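Local coordinates for CPXV018 protein (Cowpox virus, PDB 4PDC) that adopts an MHC class I-like platform and probably binds the natural killer cell receptor NKG2D, acting as a viral decoy ligand in immune evasion, at residues 7-13 with 75-81; 66-71 with 113-117. The protein carries 2 engineered substitutions. All blocks are in the same frame, centred on the assembly; numbering follows the deposited sequence.

Interaction 1. Residues 7-13 with 75-81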
loop_
_atom_site.group_PDB
_atom_site.type_symbol
_atom_site.label_atom_id
_atom_site.label_comp_id
_atom_site.label_asym_id
_atom_site.label_seq_id
_atom_site.Cartn_x
_atom_site.Cartn_y
_atom_site.Cartn_z
ATOM N N ASN E 7 10.270 -10.450 -12.748
ATOM C CA ASN E 7 9.750 -11.087 -13.956
ATOM C C ASN E 7 8.732 -12.173 -13.612
ATOM O O ASN E 7 9.098 -13.262 -13.170
ATOM C CB ASN E 7 10.889 -11.678 -14.789
ATOM C CG ASN E 7 10.437 -12.094 -16.180
ATOM O OD1 ASN E 7 10.376 -13.280 -16.500
ATOM N ND2 ASN E 7 10.100 -11.112 -17.009
ATOM N N PHE E 8 7.456 -11.853 -13.803
ATOM C CA PHE E 8 6.369 -12.785 -13.540
ATOM C C PHE E 8 6.031 -13.564 -14.795
ATOM O O PHE E 8 5.820 -12.972 -15.849
ATOM C CB PHE E 8 5.126 -12.043 -13.052
ATOM C CG PHE E 8 5.331 -11.284 -11.785
ATOM C CD1 PHE E 8 5.911 -10.025 -11.804
ATOM C CD2 PHE E 8 4.931 -11.816 -10.572
ATOM C CE1 PHE E 8 6.098 -9.318 -10.632
ATOM C CE2 PHE E 8 5.118 -11.112 -9.394
ATOM C CZ PHE E 8 5.701 -9.862 -9.426
ATOM N N ASN E 9 5.972 -14.886 -14.680
ATOM C CA ASN E 9 5.588 -15.727 -15.807
ATOM C C ASN E 9 4.525 -16.743 -15.422
ATOM O O ASN E 9 4.655 -17.445 -14.417
ATOM C CB ASN E 9 6.805 -16.453 -16.375
ATOM C CG ASN E 9 6.474 -17.250 -17.620
ATOM O OD1 ASN E 9 6.084 -16.688 -18.640
ATOM N ND2 ASN E 9 6.632 -18.564 -17.542
ATOM N N LEU E 10 3.468 -16.795 -16.228
ATOM C CA LEU E 10 2.439 -17.817 -16.108
ATOM C C LEU E 10 2.358 -18.575 -17.427
ATOM O O LEU E 10 1.931 -18.023 -18.440
ATOM C CB LEU E 10 1.083 -17.197 -15.754
ATOM C CG LEU E 10 -0.086 -18.178 -15.627
ATOM C CD1 LEU E 10 0.153 -19.179 -14.515
ATOM C CD2 LEU E 10 -1.393 -17.434 -15.391
ATOM N N GLU E 11 2.789 -19.833 -17.409
ATOM C CA GLU E 11 2.793 -20.668 -18.608
ATOM C C GLU E 11 1.711 -21.736 -18.525
ATOM O O GLU E 11 1.751 -22.594 -17.648
ATOM C CB GLU E 11 4.162 -21.329 -18.803
ATOM C CG GLU E 11 4.289 -22.124 -20.104
ATOM C CD GLU E 11 5.643 -22.799 -20.256
ATOM O OE1 GLU E 11 6.151 -23.356 -19.260
ATOM O OE2 GLU E 11 6.201 -22.772 -21.374
ATOM N N ILE E 12 0.742 -21.662 -19.436
ATOM C CA ILE E 12 -0.300 -22.676 -19.553
ATOM C C ILE E 12 -0.070 -23.494 -20.815
ATOM O O ILE E 12 -0.367 -23.040 -21.920
ATOM C CB ILE E 12 -1.713 -22.056 -19.603
ATOM C CG1 ILE E 12 -1.957 -21.169 -18.381
ATOM C CG2 ILE E 12 -2.777 -23.146 -19.683
ATOM C CD1 ILE E 12 -1.665 -19.709 -18.625
ATOM N N ASN E 13 0.470 -24.695 -20.638
ATOM C CA ASN E 13 0.722 -25.617 -21.738
ATOM C C ASN E 13 -0.161 -26.843 -21.573
ATOM O O ASN E 13 0.178 -27.769 -20.842
ATOM C CB ASN E 13 2.203 -26.014 -21.780
ATOM C CG ASN E 13 2.569 -26.798 -23.029
ATOM O OD1 ASN E 13 1.741 -27.503 -23.609
ATOM N ND2 ASN E 13 3.825 -26.678 -23.452
ATOM N N TYR E 75 -1.931 -23.557 -25.808
ATOM C CA TYR E 75 -0.750 -22.941 -25.205
ATOM C C TYR E 75 -0.911 -21.437 -25.024
ATOM O O TYR E 75 -1.243 -20.716 -25.966
ATOM C CB TYR E 75 0.492 -23.227 -26.053
ATOM C CG TYR E 75 1.791 -22.824 -25.388
ATOM C CD1 TYR E 75 2.308 -21.543 -25.544
ATOM C CD2 TYR E 75 2.495 -23.722 -24.599
ATOM C CE1 TYR E 75 3.495 -21.171 -24.936
ATOM C CE2 TYR E 75 3.682 -23.359 -23.986
ATOM C CZ TYR E 75 4.177 -22.082 -24.159
ATOM O OH TYR E 75 5.356 -21.718 -23.550
ATOM N N GLU E 76 -0.665 -20.977 -23.799
ATOM C CA GLU E 76 -0.641 -19.554 -23.485
ATOM C C GLU E 76 0.480 -19.262 -22.500
ATOM O O GLU E 76 0.520 -19.830 -21.408
ATOM C CB GLU E 76 -1.977 -19.086 -22.897
ATOM C CG GLU E 76 -3.082 -18.908 -23.916
ATOM C CD GLU E 76 -4.200 -18.009 -23.416
ATOM O OE1 GLU E 76 -4.673 -18.213 -22.275
ATOM O OE2 GLU E 76 -4.603 -17.094 -24.170
ATOM N N ASP E 77 1.389 -18.382 -22.906
ATOM C CA ASP E 77 2.475 -17.927 -22.051
ATOM C C ASP E 77 2.324 -16.437 -21.792
ATOM O O ASP E 77 2.339 -15.631 -22.719
ATOM C CB ASP E 77 3.832 -18.221 -22.690
ATOM C CG ASP E 77 4.986 -17.918 -21.762
ATOM O OD1 ASP E 77 5.191 -18.689 -20.801
ATOM O OD2 ASP E 77 5.690 -16.912 -21.990
ATOM N N LEU E 78 2.174 -16.084 -20.522
ATOM C CA LEU E 78 1.976 -14.698 -20.123
ATOM C C LEU E 78 3.151 -14.235 -19.282
ATOM O O LEU E 78 3.538 -14.910 -18.331
ATOM C CB LEU E 78 0.670 -14.550 -19.345
ATOM C CG LEU E 78 -0.599 -14.850 -20.141
ATOM C CD1 LEU E 78 -1.768 -15.065 -19.207
ATOM C CD2 LEU E 78 -0.889 -13.705 -21.103
ATOM N N THR E 79 3.724 -13.090 -19.642
ATOM C CA THR E 79 4.816 -12.515 -18.865
ATOM C C THR E 79 4.504 -11.081 -18.478
ATOM O O THR E 79 3.957 -10.315 -19.271
ATOM C CB THR E 79 6.147 -12.540 -19.637
ATOM O OG1 THR E 79 6.455 -13.883 -20.029
ATOM C CG2 THR E 79 7.283 -11.998 -18.783
ATOM N N TYR E 80 4.854 -10.738 -17.243
ATOM C CA TYR E 80 4.792 -9.366 -16.768
ATOM C C TYR E 80 6.129 -8.997 -16.158
ATOM O O TYR E 80 6.581 -9.629 -15.204
ATOM C CB TYR E 80 3.673 -9.188 -15.747
ATOM C CG TYR E 80 3.615 -7.806 -15.133
ATOM C CD1 TYR E 80 3.456 -6.675 -15.927
ATOM C CD2 TYR E 80 3.692 -7.633 -13.759
ATOM C CE1 TYR E 80 3.389 -5.409 -15.366
ATOM C CE2 TYR E 80 3.626 -6.379 -13.192
ATOM C CZ TYR E 80 3.475 -5.269 -13.997
ATOM O OH TYR E 80 3.409 -4.017 -13.423
ATOM N N PHE E 81 6.757 -7.972 -16.722
ATOM C CA PHE E 81 8.068 -7.521 -16.280
ATOM C C PHE E 81 7.906 -6.165 -15.623
ATOM O O PHE E 81 7.304 -5.274 -16.206
ATOM C CB PHE E 81 9.031 -7.450 -17.467
ATOM C CG PHE E 81 10.378 -6.884 -17.130
ATOM C CD1 PHE E 81 11.346 -7.672 -16.533
ATOM C CD2 PHE E 81 10.688 -5.568 -17.437
ATOM C CE1 PHE E 81 12.593 -7.154 -16.232
ATOM C CE2 PHE E 81 11.933 -5.044 -17.140
ATOM C CZ PHE E 81 12.886 -5.837 -16.538
HETATM O O HOH W 1 9.527 -14.839 -18.741
#
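Phe8 and Tyr80 are paired across two antiparallel strand segments, their side chains lying side by side and pointing the same way, with Phe8 CD1 3.8 Å from Tyr80 CD2. The ring planes differ by 31° at a centroid separation of 6.0 Å, so the pair is oblique rather than stacked. Phe8, Leu10, Leu78 and Tyr80 are buried on one face, with Ile12 at its less covered end. Helix 113-126 covers this face through Trp117 and Leu125, while Phe62 stacks on Phe8 and Phe59 meets it edge-to-face. Glu76, buried on the same side, bonds to Tyr99. The backbones are joined at three hydrogen-bonded pairs, and Ile12 N donates to Glu76 O at 2.7 Å with an N-H...O angle of 165°. Strands 2-13 and 75-87 are the neighbours where the two halves of the antiparallel sheet of an MHC class I-like platform join. The opposite face is more polar and largely partly exposed, Asn13 most so. There Tyr75 OH donates to the anti lone pair of Glu11 OE2 over 2.6 Å; Glu11 reaches it with CG anti to the backbone N (chi1 -175°) and an extended chain. Asn13 sets its amide against the edge of the Tyr75 ring, ND2 3.4 Å from CE2. A water donates to Asn7 OD1 and makes a weak bond to Thr79 OG1 (3.5 Å). Glu11 OE2 lies 4.2 Å from Asp77 OD1, which would probably raise the pKa of either acid.

Interaction 2. Residues 66-71 with 113-117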
loop_
_atom_site.group_PDB
_atom_site.type_symbol
_atom_site.label_atom_id
_atom_site.label_comp_id
_atom_site.label_asym_id
_atom_site.label_seq_id
_atom_site.Cartn_x
_atom_site.Cartn_y
_atom_site.Cartn_z
ATOM N N PHE E 66 -5.338 -13.582 -10.273
ATOM C CA PHE E 66 -5.557 -13.563 -11.715
ATOM C C PHE E 66 -6.669 -14.537 -12.075
ATOM O O PHE E 66 -6.545 -15.741 -11.858
ATOM C CB PHE E 66 -4.274 -13.914 -12.472
ATOM C CG PHE E 66 -4.424 -13.876 -13.970
ATOM C CD1 PHE E 66 -4.897 -12.738 -14.605
ATOM C CD2 PHE E 66 -4.084 -14.973 -14.741
ATOM C CE1 PHE E 66 -5.034 -12.701 -15.986
ATOM C CE2 PHE E 66 -4.217 -14.942 -16.120
ATOM C CZ PHE E 66 -4.693 -13.809 -16.740
ATOM N N ARG E 67 -7.755 -14.008 -12.625
ATOM C CA ARG E 67 -8.929 -14.817 -12.927
ATOM C C ARG E 67 -8.847 -15.401 -14.333
ATOM O O ARG E 67 -9.640 -15.061 -15.210
ATOM C CB ARG E 67 -10.197 -13.980 -12.761
ATOM C CG ARG E 67 -10.268 -13.283 -11.410
ATOM C CD ARG E 67 -11.695 -13.015 -10.975
ATOM N NE ARG E 67 -12.335 -11.946 -11.737
ATOM C CZ ARG E 67 -12.368 -10.670 -11.362
ATOM N NH1 ARG E 67 -11.794 -10.278 -10.230
ATOM N NH2 ARG E 67 -12.981 -9.778 -12.124
ATOM N N ARG E 68 -7.875 -16.285 -14.529
ATOM C CA ARG E 68 -7.663 -16.950 -15.807
ATOM C C ARG E 68 -8.906 -17.731 -16.231
ATOM O O ARG E 68 -9.473 -18.471 -15.432
ATOM C CB ARG E 68 -6.455 -17.889 -15.708
ATOM C CG ARG E 68 -6.149 -18.672 -16.974
ATOM C CD ARG E 68 -4.875 -19.499 -16.832
ATOM N NE ARG E 68 -5.128 -20.835 -16.294
ATOM C CZ ARG E 68 -5.114 -21.151 -15.001
ATOM N NH1 ARG E 68 -4.857 -20.232 -14.079
ATOM N NH2 ARG E 68 -5.357 -22.400 -14.625
ATOM N N VAL E 69 -9.335 -17.557 -17.478
ATOM C CA VAL E 69 -10.463 -18.326 -17.998
ATOM C C VAL E 69 -9.927 -19.538 -18.751
ATOM O O VAL E 69 -8.926 -19.433 -19.461
ATOM C CB VAL E 69 -11.374 -17.488 -18.929
ATOM C CG1 VAL E 69 -11.964 -16.312 -18.172
ATOM C CG2 VAL E 69 -10.623 -17.002 -20.161
ATOM N N PRO E 70 -10.574 -20.703 -18.588
ATOM C CA PRO E 70 -10.123 -21.858 -19.372
ATOM C C PRO E 70 -10.286 -21.596 -20.865
ATOM O O PRO E 70 -11.213 -20.884 -21.250
ATOM C CB PRO E 70 -11.041 -22.993 -18.904
ATOM C CG PRO E 70 -11.609 -22.527 -17.601
ATOM C CD PRO E 70 -11.705 -21.044 -17.707
ATOM N N THR E 71 -9.399 -22.153 -21.682
ATOM C CA THR E 71 -9.432 -21.927 -23.125
ATOM C C THR E 71 -9.238 -23.223 -23.893
ATOM O O THR E 71 -8.633 -24.168 -23.391
ATOM C CB THR E 71 -8.337 -20.936 -23.580
ATOM O OG1 THR E 71 -7.052 -21.563 -23.485
ATOM C CG2 THR E 71 -8.349 -19.680 -22.729
ATOM N N ASN E 113 -7.603 -14.008 -21.748
ATOM C CA ASN E 113 -6.535 -14.014 -20.767
ATOM C C ASN E 113 -5.512 -12.930 -21.094
ATOM O O ASN E 113 -4.968 -12.288 -20.198
ATOM C CB ASN E 113 -5.871 -15.390 -20.711
ATOM C CG ASN E 113 -6.786 -16.451 -20.123
ATOM O OD1 ASN E 113 -7.587 -16.166 -19.234
ATOM N ND2 ASN E 113 -6.676 -17.677 -20.620
ATOM N N LYS E 114 -5.281 -12.715 -22.386
ATOM C CA LYS E 114 -4.338 -11.702 -22.845
ATOM C C LYS E 114 -4.749 -10.304 -22.377
ATOM O O LYS E 114 -3.927 -9.542 -21.862
ATOM C CB LYS E 114 -4.234 -11.743 -24.369
ATOM C CG LYS E 114 -3.169 -10.838 -24.951
ATOM C CD LYS E 114 -3.124 -10.957 -26.468
ATOM C CE LYS E 114 -2.016 -10.107 -27.062
ATOM N NZ LYS E 114 -2.008 -10.159 -28.549
ATOM N N ASN E 115 -6.023 -9.971 -22.548
ATOM C CA ASN E 115 -6.521 -8.665 -22.128
ATOM C C ASN E 115 -6.561 -8.502 -20.612
ATOM O O ASN E 115 -6.179 -7.457 -20.088
ATOM C CB ASN E 115 -7.914 -8.422 -22.710
ATOM C CG ASN E 115 -7.868 -7.998 -24.168
ATOM O OD1 ASN E 115 -6.947 -7.299 -24.595
ATOM N ND2 ASN E 115 -8.865 -8.417 -24.937
ATOM N N MET E 116 -7.030 -9.525 -19.910
ATOM C CA MET E 116 -7.111 -9.461 -18.457
ATOM C C MET E 116 -5.717 -9.324 -17.848
ATOM O O MET E 116 -5.512 -8.581 -16.886
ATOM C CB MET E 116 -7.806 -10.704 -17.905
ATOM C CG MET E 116 -8.079 -10.631 -16.415
ATOM S SD MET E 116 -8.775 -12.156 -15.750
ATOM C CE MET E 116 -10.268 -12.307 -16.733
ATOM N N TRP E 117 -4.766 -10.055 -18.414
ATOM C CA TRP E 117 -3.382 -10.000 -17.964
ATOM C C TRP E 117 -2.835 -8.581 -18.099
ATOM O O TRP E 117 -2.148 -8.079 -17.211
ATOM C CB TRP E 117 -2.537 -10.985 -18.773
ATOM C CG TRP E 117 -1.098 -11.071 -18.358
ATOM C CD1 TRP E 117 -0.041 -10.432 -18.936
ATOM C CD2 TRP E 117 -0.556 -11.851 -17.285
ATOM N NE1 TRP E 117 1.127 -10.766 -18.292
ATOM C CE2 TRP E 117 0.838 -11.633 -17.272
ATOM C CE3 TRP E 117 -1.114 -12.713 -16.335
ATOM C CZ2 TRP E 117 1.681 -12.250 -16.351
ATOM C CZ3 TRP E 117 -0.274 -13.322 -15.420
ATOM C CH2 TRP E 117 1.107 -13.087 -15.435
#
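The side-chain amide of Asn113 grips both the N and the O of Val69. Asn113 OD1 receives Val69 N at 2.8 Å, on a lone pair in the carbonyl plane, and Asn113 ND2 donates to Val69 O at 3.1 Å. With both bonds near the amide plane, the amide pairs with Val69 much as a backbone partner would, and a further bond from ND2 to Glu76 of strand 75-87 helps fix its rotation. Val69 CG2 closes over the oxygen, 3.3 Å from Asn113 OD1. Further along, the edge of Trp117 meets the face of Phe66 in a T-shaped stack: Trp117 CE3 stands over the ring centre, 3.8 Å from Phe66 CZ, with the planes 84° apart. Met116 runs beside the same ring, its CG 3.7 Å from Phe66 CE1 and its sulfur in an oblique Met-aromatic contact. An extended start (chi1 -173°, chi2 -175°) carries Met116 SD to 3.1 Å from Arg67 O, nearly in line with the CG-SD bond. Outside this contact, Arg67 forms a salt bridge with an acidic side chain of the chain of another protein; Met116 packs on a polar side chain of that chain. Such docking of the loop after helix 51-64 onto the start of helix 113-126 joins the two helical parts at one end of an MHC class I-like platform.

How the interactions relate
Interaction 2 sits on the helix-facing side of interaction 1, their centres about 11 Å apart, and the segments alternate along the chain. Two polar ties join them: Glu76 OE1 lies 2.7 Å from Asn113 ND2, a probable hydrogen bond that anchors the loop-gripping amide to the sheet, and Trp117 NE1 lies 3.0 Å from Thr79 O. Between these ties the indole rests on the strand, with Trp117 CE2 3.6 Å from Leu78 CB. Phe66 packs on both Leu10 and Leu78, so one hydrophobic layer spans the two contacts. The sheet pairing therefore forms a floor; residues 66-71 with 113-117 lie over it, and Arg67 and Met116 reach the other protein's chain.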